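PDB 4JZ5: Gp26 from Listeria phage P40, which probably cleaves glycosidic bonds in the peptidoglycan of the Listeria cell wall, as an endolysin with a catalytic domain of glycosyl hydrolase family 25. Local coordinates for residues Gly68-Gly73 and Leu107-Thr112; Gln56-Arg61 and Tyr101-Gln106; Val171-Val176 and Pro181-Ser186; Ser154-Lys157 and Leu161-Val164. One frame throughout, in Å; residues are numbered along the deposited sequence.

Interaction 1: Gly68-Gly73 and Leu107-Thr112; sequences GLDKVG and LGAEPT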
# COMPACT_ATOMS: atom_id res chain seq x y z
N GLY A 68 -4.56 -13.99 8.09
CA GLY A 68 -5.17 -13.41 9.27
C GLY A 68 -6.30 -12.47 8.94
O GLY A 68 -7.33 -12.43 9.62
N LEU A 69 -6.10 -11.67 7.89
CA LEU A 69 -7.13 -10.75 7.47
C LEU A 69 -8.30 -11.51 6.82
O LEU A 69 -9.46 -11.22 7.08
CB LEU A 69 -6.51 -9.73 6.51
CG LEU A 69 -5.43 -8.86 7.16
CD1 LEU A 69 -4.56 -8.18 6.13
CD2 LEU A 69 -6.03 -7.83 8.10
N ASP A 70 -7.99 -12.52 6.02
CA ASP A 70 -9.04 -13.34 5.43
C ASP A 70 -9.88 -14.04 6.51
O ASP A 70 -11.10 -14.11 6.40
CB ASP A 70 -8.41 -14.37 4.49
CG ASP A 70 -9.44 -15.17 3.73
OD1 ASP A 70 -10.43 -14.59 3.21
OD2 ASP A 70 -9.26 -16.39 3.64
N LYS A 71 -9.22 -14.55 7.54
CA LYS A 71 -9.89 -15.25 8.64
C LYS A 71 -11.07 -14.46 9.17
O LYS A 71 -12.16 -15.00 9.39
CB LYS A 71 -8.84 -15.49 9.76
CG LYS A 71 -9.38 -15.92 11.14
CD LYS A 71 -8.24 -16.12 12.18
CE LYS A 71 -7.58 -14.82 12.63
NZ LYS A 71 -6.54 -15.06 13.67
N VAL A 72 -10.84 -13.18 9.42
CA VAL A 72 -11.80 -12.30 10.08
C VAL A 72 -12.61 -11.48 9.09
O VAL A 72 -13.46 -10.69 9.51
CB VAL A 72 -11.12 -11.35 11.09
CG1 VAL A 72 -10.38 -12.15 12.15
CG2 VAL A 72 -10.18 -10.36 10.41
N GLY A 73 -12.39 -11.67 7.79
CA GLY A 73 -13.13 -10.93 6.78
C GLY A 73 -12.75 -9.46 6.67
O GLY A 73 -13.58 -8.64 6.29
N LEU A 107 -4.06 -19.19 -1.00
CA LEU A 107 -4.45 -19.43 0.38
C LEU A 107 -5.93 -19.14 0.61
O LEU A 107 -6.42 -19.23 1.73
CB LEU A 107 -3.61 -18.57 1.30
CG LEU A 107 -2.11 -18.89 1.25
CD1 LEU A 107 -1.31 -17.78 1.90
CD2 LEU A 107 -1.83 -20.23 1.91
N GLY A 108 -6.64 -18.81 -0.47
CA GLY A 108 -8.07 -18.53 -0.41
C GLY A 108 -8.40 -17.07 -0.17
O GLY A 108 -9.58 -16.72 -0.15
N ALA A 109 -7.38 -16.23 0.01
CA ALA A 109 -7.61 -14.83 0.30
C ALA A 109 -7.84 -14.07 -1.01
O ALA A 109 -7.53 -14.56 -2.11
CB ALA A 109 -6.45 -14.27 1.08
N GLU A 110 -8.45 -12.90 -0.90
CA GLU A 110 -8.78 -12.13 -2.09
C GLU A 110 -8.43 -10.66 -1.90
O GLU A 110 -9.27 -9.86 -1.48
CB GLU A 110 -10.27 -12.29 -2.40
CG GLU A 110 -10.71 -13.74 -2.66
CD GLU A 110 -10.23 -14.30 -3.99
OE1 GLU A 110 -9.69 -13.53 -4.81
OE2 GLU A 110 -10.39 -15.52 -4.21
N PRO A 111 -7.20 -10.27 -2.25
CA PRO A 111 -6.87 -8.84 -2.20
C PRO A 111 -7.71 -8.06 -3.20
O PRO A 111 -7.98 -8.58 -4.30
CB PRO A 111 -5.40 -8.81 -2.61
CG PRO A 111 -4.89 -10.24 -2.45
CD PRO A 111 -6.09 -11.09 -2.77
N THR A 112 -8.10 -6.84 -2.86
CA THR A 112 -8.97 -6.07 -3.74
C THR A 112 -8.31 -4.85 -4.36
O THR A 112 -8.95 -4.13 -5.11
CB THR A 112 -10.23 -5.61 -3.01
OG1 THR A 112 -9.86 -4.84 -1.88
CG2 THR A 112 -11.07 -6.81 -2.57
O HOH W 1 -9.64 -12.44 1.62
O HOH W 2 -6.74 -17.48 3.93
O HOH W 3 -10.78 -18.02 2.09
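Asp-70, in the last turns of helix 62-72, and Ala-109, in the loop that leaves helix 87-106 for strand 114-117, bring their CA atoms to 5.5 Å with no direct hydrogen bond between the backbones. Each of these helices stops in a Schellman motif, with a positive-phi glycine at Gly-73 and Gly-108, so the contact joins two helix ends on the outside of the alpha/beta barrel. Direct touching is slight and rests on one side chain. With CG anti to the backbone N and beside the carbonyl carbon (chi1 -174°), Asp-70 lays its CB 3.9 Å from Ala-109 CB and its CG 3.9 Å from Ala-109 CA. The methyl of Ala-109 also packs on Phe-76 of strand 76-81, linking the loop to the sheet. The polar half of the contact is carried by water, and both carboxylate oxygens take part. OD2 of Asp-70 accepts from two waters, one of which also donates to Leu-107 O and the other to Gly-108 O, so it serves carbonyls at the end of the neighbouring helix. A third water donates to Asp-70 OD1 at 2.8 Å and accepts from Glu-110 N, also at 2.8 Å.

Interaction 2: Gln56-Arg61 and Tyr101-Gln106; sequences QKYDER and YKKCRQ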
# COMPACT_ATOMS: atom_id res chain seq x y z
N GLN A 56 14.13 -8.98 -4.31
CA GLN A 56 14.98 -9.54 -3.27
C GLN A 56 14.23 -10.58 -2.44
O GLN A 56 14.77 -11.65 -2.16
CB GLN A 56 15.49 -8.42 -2.36
CG GLN A 56 16.42 -8.89 -1.27
CD GLN A 56 16.98 -7.75 -0.45
OE1 GLN A 56 16.50 -6.61 -0.51
NE2 GLN A 56 18.01 -8.05 0.33
N LYS A 57 13.00 -10.28 -2.04
CA LYS A 57 12.24 -11.18 -1.20
C LYS A 57 10.77 -10.79 -1.17
O LYS A 57 10.41 -9.64 -1.42
CB LYS A 57 12.78 -11.15 0.24
CG LYS A 57 12.55 -9.82 0.93
CD LYS A 57 13.03 -9.83 2.38
CE LYS A 57 12.60 -8.57 3.11
NZ LYS A 57 13.27 -8.44 4.43
N TYR A 58 9.93 -11.78 -0.89
CA TYR A 58 8.58 -11.49 -0.44
C TYR A 58 8.65 -11.06 1.02
O TYR A 58 9.55 -11.48 1.76
CB TYR A 58 7.68 -12.71 -0.60
CG TYR A 58 7.54 -13.08 -2.06
CD1 TYR A 58 6.65 -12.41 -2.89
CD2 TYR A 58 8.36 -14.06 -2.63
CE1 TYR A 58 6.55 -12.73 -4.24
CE2 TYR A 58 8.25 -14.39 -3.98
CZ TYR A 58 7.35 -13.72 -4.77
OH TYR A 58 7.26 -14.06 -6.11
N ASP A 59 7.73 -10.22 1.44
CA ASP A 59 7.67 -9.85 2.85
C ASP A 59 7.44 -11.10 3.70
O ASP A 59 6.59 -11.93 3.37
CB ASP A 59 6.58 -8.82 3.07
CG ASP A 59 6.48 -8.38 4.51
OD1 ASP A 59 5.84 -9.11 5.30
OD2 ASP A 59 7.04 -7.31 4.85
N GLU A 60 8.20 -11.22 4.78
CA GLU A 60 8.19 -12.41 5.60
C GLU A 60 6.85 -12.69 6.27
O GLU A 60 6.63 -13.81 6.71
CB GLU A 60 9.27 -12.30 6.67
CG GLU A 60 10.71 -12.22 6.13
CD GLU A 60 11.22 -10.80 5.86
OE1 GLU A 60 10.46 -9.89 5.45
OE2 GLU A 60 12.45 -10.58 6.05
N ARG A 61 5.99 -11.68 6.38
CA ARG A 61 4.69 -11.86 6.99
C ARG A 61 3.55 -11.80 5.98
O ARG A 61 2.39 -11.75 6.39
CB ARG A 61 4.45 -10.82 8.11
CG ARG A 61 5.46 -10.88 9.26
CD ARG A 61 5.33 -12.08 10.17
NE ARG A 61 6.49 -12.15 11.05
CZ ARG A 61 6.62 -12.95 12.10
NH1 ARG A 61 5.64 -13.76 12.45
NH2 ARG A 61 7.73 -12.92 12.82
N TYR A 101 0.13 -11.54 -5.19
CA TYR A 101 -1.32 -11.59 -5.35
C TYR A 101 -1.78 -13.04 -5.56
O TYR A 101 -2.71 -13.51 -4.90
CB TYR A 101 -1.72 -10.68 -6.52
CG TYR A 101 -3.18 -10.75 -6.87
CD1 TYR A 101 -4.14 -10.08 -6.13
CD2 TYR A 101 -3.61 -11.49 -7.95
CE1 TYR A 101 -5.47 -10.16 -6.45
CE2 TYR A 101 -4.94 -11.56 -8.29
CZ TYR A 101 -5.87 -10.90 -7.54
OH TYR A 101 -7.20 -10.99 -7.87
N LYS A 102 -1.12 -13.76 -6.45
CA LYS A 102 -1.43 -15.16 -6.66
C LYS A 102 -1.24 -16.01 -5.40
O LYS A 102 -2.03 -16.89 -5.12
CB LYS A 102 -0.59 -15.71 -7.81
CG LYS A 102 -0.93 -15.13 -9.18
CD LYS A 102 0.07 -15.62 -10.22
CE LYS A 102 -0.28 -15.27 -11.65
NZ LYS A 102 0.70 -15.88 -12.60
N LYS A 103 -0.18 -15.75 -4.64
CA LYS A 103 0.06 -16.48 -3.40
C LYS A 103 -1.10 -16.28 -2.42
O LYS A 103 -1.55 -17.22 -1.77
CB LYS A 103 1.35 -16.02 -2.76
CG LYS A 103 2.63 -16.48 -3.42
CD LYS A 103 3.84 -15.87 -2.73
CE LYS A 103 5.13 -16.25 -3.42
NZ LYS A 103 5.45 -17.68 -3.24
N CYS A 104 -1.57 -15.05 -2.31
CA CYS A 104 -2.72 -14.79 -1.45
C CYS A 104 -3.93 -15.58 -1.92
O CYS A 104 -4.62 -16.19 -1.13
CB CYS A 104 -3.05 -13.30 -1.44
SG CYS A 104 -1.80 -12.30 -0.58
N ARG A 105 -4.18 -15.57 -3.23
CA ARG A 105 -5.34 -16.30 -3.75
C ARG A 105 -5.19 -17.81 -3.55
O ARG A 105 -6.19 -18.49 -3.32
CB ARG A 105 -5.58 -15.95 -5.23
CG ARG A 105 -5.94 -14.49 -5.46
CD ARG A 105 -6.79 -14.32 -6.72
NE ARG A 105 -8.09 -14.95 -6.53
CZ ARG A 105 -8.58 -15.96 -7.25
NH1 ARG A 105 -7.91 -16.49 -8.26
NH2 ARG A 105 -9.76 -16.42 -6.92
N GLN A 106 -3.97 -18.34 -3.63
CA GLN A 106 -3.73 -19.74 -3.36
C GLN A 106 -4.15 -20.13 -1.95
O GLN A 106 -4.55 -21.27 -1.71
CB GLN A 106 -2.26 -20.08 -3.57
CG GLN A 106 -1.90 -21.54 -3.33
CD GLN A 106 -2.12 -22.41 -4.55
OE1 GLN A 106 -2.09 -21.94 -5.69
NE2 GLN A 106 -2.34 -23.70 -4.32
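A cation-pi pair at the surface of the family 25 domain joins Tyr-58 of the short strand 57-58 to Lys-103 of helix 87-106, and these two side chains make the whole contact between the segments. They cross at about a right angle, the lysine coming over one face of the phenol ring. CE does the touching: it stands 3.7 Å from the centroid of the Tyr-58 ring, only 14° off the normal, and its closest ring atom is CZ of Tyr-58 at 3.6 Å. This is a CH-pi contact made by a methylene next to the charge. Lys-103 runs extended as far as CE and then bends (chi4 -70°), which turns NZ somewhat off the axis, 4.7 Å from the centroid of the Tyr-58 ring. The aromatic ring also packs on Met-96 and Ser-99 of the same helix. Strand 57-58 pairs antiparallel with barrel strand 46-53, and Gln-56 with Lys-57 forms a classic beta bulge there. Beyond the ring the chain is braced locally. Lys-57 NZ makes a salt bridge to Glu-60 OE2 at 2.8 Å, and Asp-59 closes an Asx turn, its OD1 accepting from Arg-61 N at 2.8 Å from above the carboxylate plane. Asp-59 OD2 makes a salt bridge to Arg-50 NE and accepts a hydrogen bond from Lys-30 N, while Arg-61 sits at the N-cap of helix 62-72.

Interaction 3: Val171-Val176 and Pro181-Ser186; sequences VARYGV and PSTKPS
Arg-173 and Thr-183 meet where the chain leaves strand 169-172 and folds back along itself before entering its parallel neighbour, strand 191-195, so the contact shapes a barrel loop that crosses over without a regular helix. CG of Arg-173, anti to the backbone N (chi1 -177°), lies 3.6 Å from Lys-184 O; the bend at chi2 (63°) then sends the guanidinium past Thr-183. One face of that group lies under the methyl of Thr-183, whose CG2 stands 3.6 Å above the centre of the Arg-173 plane. The charge is directed elsewhere: NH1 makes a salt bridge to Asp-153, and the same carboxylate oxygen also accepts from the backbone N of Ser-186. Thr-183 points CG2 to the arginine and OG1 to the glycine beyond it. Gly-175 takes positive phi, and two hydroxyls approach its CA, Ser-182 OG and Thr-183 OG1 each at 3.4 Å. Ser-182 holds its hydroxyl opposite its own backbone N, the setting in which OG accepts from Val-176 N at 3.1 Å in a fairly straight bond (160°). At the strand end the packing is apolar, with Val-171 CG1 against Pro-185 CB at 3.8 Å. In the middle, Arg-173 O accepts from Trp-192 NE1. A water can donate to Arg-173 O as well while accepting from Ser-182 N; the water oxygen lies 2.8 Å from Ser-182 N.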
# COMPACT_ATOMS: atom_id res chain seq x y z
N VAL A 171 -0.76 9.16 -0.53
CA VAL A 171 0.26 10.16 -0.26
C VAL A 171 0.56 10.24 1.23
O VAL A 171 -0.36 10.34 2.04
CB VAL A 171 -0.17 11.55 -0.77
CG1 VAL A 171 0.97 12.54 -0.62
CG2 VAL A 171 -0.62 11.48 -2.23
N ALA A 172 1.84 10.20 1.57
CA ALA A 172 2.27 10.29 2.96
C ALA A 172 2.68 11.71 3.34
O ALA A 172 3.41 12.38 2.60
CB ALA A 172 3.41 9.34 3.23
N ARG A 173 2.22 12.13 4.51
CA ARG A 173 2.69 13.37 5.13
C ARG A 173 2.39 13.26 6.61
O ARG A 173 1.22 13.13 6.98
CB ARG A 173 2.00 14.59 4.54
CG ARG A 173 2.51 15.92 5.11
CD ARG A 173 3.98 16.15 4.78
NE ARG A 173 4.49 17.39 5.35
CZ ARG A 173 4.37 18.60 4.80
NH1 ARG A 173 3.74 18.76 3.64
NH2 ARG A 173 4.87 19.66 5.42
N TYR A 174 3.42 13.29 7.44
CA TYR A 174 3.27 12.92 8.85
C TYR A 174 3.23 14.09 9.82
O TYR A 174 2.77 13.92 10.95
CB TYR A 174 4.41 12.01 9.30
CG TYR A 174 4.57 10.72 8.55
CD1 TYR A 174 3.54 10.16 7.81
CD2 TYR A 174 5.79 10.05 8.57
CE1 TYR A 174 3.72 8.96 7.14
CE2 TYR A 174 5.96 8.86 7.91
CZ TYR A 174 4.93 8.33 7.19
OH TYR A 174 5.16 7.13 6.54
N GLY A 175 3.72 15.26 9.44
CA GLY A 175 3.79 16.36 10.39
C GLY A 175 4.61 15.98 11.61
O GLY A 175 5.72 15.48 11.48
N VAL A 176 4.05 16.20 12.80
CA VAL A 176 4.75 15.85 14.04
C VAL A 176 4.92 14.34 14.23
O VAL A 176 5.69 13.91 15.08
CB VAL A 176 4.05 16.40 15.30
CG1 VAL A 176 4.14 17.92 15.34
CG2 VAL A 176 2.61 15.93 15.40
N PRO A 181 -3.66 12.41 13.11
CA PRO A 181 -3.50 13.28 11.95
C PRO A 181 -2.84 14.61 12.32
O PRO A 181 -3.13 15.20 13.35
CB PRO A 181 -4.94 13.48 11.47
CG PRO A 181 -5.66 12.26 11.93
CD PRO A 181 -5.04 11.92 13.26
N SER A 182 -1.93 15.04 11.46
CA SER A 182 -1.16 16.26 11.65
C SER A 182 -1.20 16.97 10.29
O SER A 182 -2.25 17.05 9.65
CB SER A 182 0.27 15.89 12.09
OG SER A 182 1.07 17.03 12.36
N THR A 183 -0.06 17.45 9.82
CA THR A 183 0.02 18.17 8.56
C THR A 183 -0.53 17.34 7.40
O THR A 183 -0.14 16.20 7.23
CB THR A 183 1.47 18.53 8.28
OG1 THR A 183 2.05 19.12 9.45
CG2 THR A 183 1.59 19.45 7.09
N LYS A 184 -1.43 17.93 6.61
CA LYS A 184 -1.95 17.26 5.42
C LYS A 184 -0.96 17.35 4.27
O LYS A 184 -0.11 18.23 4.24
CB LYS A 184 -3.28 17.89 5.00
CG LYS A 184 -4.40 17.63 5.98
CD LYS A 184 -5.75 18.07 5.44
CE LYS A 184 -6.88 17.54 6.30
NZ LYS A 184 -8.21 17.97 5.78
N PRO A 185 -1.09 16.45 3.30
CA PRO A 185 -0.24 16.56 2.12
C PRO A 185 -0.42 17.90 1.42
O PRO A 185 -1.49 18.49 1.47
CB PRO A 185 -0.71 15.40 1.23
CG PRO A 185 -1.27 14.42 2.19
CD PRO A 185 -1.93 15.25 3.25
N SER A 186 0.63 18.36 0.76
CA SER A 186 0.57 19.61 0.02
C SER A 186 -0.05 19.42 -1.36
O SER A 186 -0.20 20.39 -2.11
CB SER A 186 1.97 20.18 -0.12
OG SER A 186 2.74 19.41 -1.03
O HOH W 4 -0.21 14.05 9.44

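Interaction 4: Ser154-Lys157 and Leu161-Val164; sequences SFWK and LDKV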
# COMPACT_ATOMS: atom_id res chain seq x y z
N SER A 154 6.61 15.24 -0.68
CA SER A 154 7.75 15.89 -1.31
C SER A 154 8.35 15.05 -2.44
O SER A 154 8.64 15.57 -3.52
CB SER A 154 8.83 16.18 -0.27
OG SER A 154 9.96 16.77 -0.88
N PHE A 155 8.56 13.76 -2.19
CA PHE A 155 9.10 12.88 -3.21
C PHE A 155 8.18 12.88 -4.44
O PHE A 155 8.64 12.93 -5.58
CB PHE A 155 9.24 11.47 -2.67
CG PHE A 155 9.90 10.53 -3.62
CD1 PHE A 155 9.18 9.94 -4.64
CD2 PHE A 155 11.25 10.26 -3.53
CE1 PHE A 155 9.79 9.09 -5.53
CE2 PHE A 155 11.88 9.40 -4.43
CZ PHE A 155 11.13 8.81 -5.43
N TRP A 156 6.88 12.80 -4.19
CA TRP A 156 5.89 12.76 -5.27
C TRP A 156 6.03 13.98 -6.16
O TRP A 156 6.09 13.88 -7.39
CB TRP A 156 4.49 12.69 -4.63
CG TRP A 156 3.34 12.48 -5.57
CD1 TRP A 156 2.90 13.34 -6.54
CD2 TRP A 156 2.44 11.37 -5.58
NE1 TRP A 156 1.81 12.81 -7.18
CE2 TRP A 156 1.50 11.60 -6.60
CE3 TRP A 156 2.35 10.19 -4.83
CZ2 TRP A 156 0.49 10.69 -6.90
CZ3 TRP A 156 1.33 9.30 -5.13
CH2 TRP A 156 0.42 9.55 -6.15
N LYS A 157 6.08 15.16 -5.55
CA LYS A 157 6.20 16.39 -6.30
C LYS A 157 7.50 16.45 -7.09
O LYS A 157 7.51 16.82 -8.27
CB LYS A 157 6.14 17.59 -5.36
CG LYS A 157 4.76 17.82 -4.76
CD LYS A 157 4.67 19.12 -3.97
CE LYS A 157 5.53 19.09 -2.73
NZ LYS A 157 5.28 20.29 -1.87
N LEU A 161 5.37 12.59 -10.05
CA LEU A 161 4.48 11.45 -10.00
C LEU A 161 3.04 11.76 -10.41
O LEU A 161 2.30 10.84 -10.73
CB LEU A 161 4.51 10.77 -8.62
CG LEU A 161 5.86 10.16 -8.22
CD1 LEU A 161 5.70 9.33 -6.95
CD2 LEU A 161 6.50 9.33 -9.33
N ASP A 162 2.65 13.04 -10.45
CA ASP A 162 1.35 13.40 -11.01
C ASP A 162 1.18 12.89 -12.45
O ASP A 162 0.06 12.71 -12.92
CB ASP A 162 1.13 14.92 -10.99
CG ASP A 162 0.74 15.44 -9.62
OD1 ASP A 162 0.35 14.64 -8.76
OD2 ASP A 162 0.78 16.68 -9.43
N LYS A 163 2.30 12.69 -13.15
CA LYS A 163 2.24 12.25 -14.54
C LYS A 163 2.00 10.75 -14.71
O LYS A 163 1.75 10.30 -15.82
CB LYS A 163 3.53 12.63 -15.25
CG LYS A 163 3.71 14.14 -15.36
CD LYS A 163 5.00 14.48 -16.08
CE LYS A 163 5.15 15.98 -16.25
NZ LYS A 163 6.35 16.31 -17.08
N VAL A 164 2.07 9.99 -13.63
CA VAL A 164 1.75 8.56 -13.69
C VAL A 164 0.24 8.37 -13.71
O VAL A 164 -0.48 9.03 -12.96
CB VAL A 164 2.37 7.81 -12.50
CG1 VAL A 164 2.09 6.32 -12.60
CG2 VAL A 164 3.87 8.04 -12.44
O HOH W 5 4.12 15.29 -9.26
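Leu-161 and Trp-156 have nearly equal areas buried by the contact, the aliphatic chain passing obliquely over one face of the indole. CB of Leu-161 lies almost exactly on the normal through the five-membered ring of Trp-156, 3.5 Å from its centroid, a CH-pi contact. Farther along, Leu-161 CD1 comes 3.8 Å from Trp-156 CA and also meets the edge of the Phe-155 ring. The backbones are tied as well: Leu-161 N donates to Trp-156 O at 3.0 Å, a link spanning five residues at the end of helix 153-158. That helix and the 3-10 segment 161-163 lie in the crossover from strand 147-152 to its parallel partner 169-172, a beta-alpha-beta step of the barrel, and the indole also packs on Leu-149, Ala-151 and Val-171 from these strands. Asp-162 takes the indole edge. With CG of Trp-156 anti to the backbone N (chi1 -173°), the indole brings NE1 to Asp-162 OD1, 2.8 Å away, as donor; the acceptor lies near the ring plane, whereas the carboxylate is turned 66° from it and is met from above. OD1 of Asp-162 also forms a salt bridge to Arg-169. A water donates to Trp-156 O and accepts from Asp-162 N at 2.9 Å.

In the fold
From the N terminus, the chain lays down 56-61 and 68-73 and then returns through helix 87-106 and the loop after it. Segment 101-106 closes interaction 2 before 107-112 closes interaction 1, so the two loops cross, and the contacts touch through the salt bridge of Arg-105 with Glu-110. Together they tie strand 57-58 and helix 62-72 to helix 87-106 and its exit. Interactions 4 and 3 follow in series: interaction 4 closes a short loop before strand 169-172, and interaction 3 one that starts at the strand's end, on the way to 191-195. They too meet, Lys-157 with Ser-186. The two pairs lie on opposite sides of the chain's centre, their nearest atoms at least about 15 Å apart.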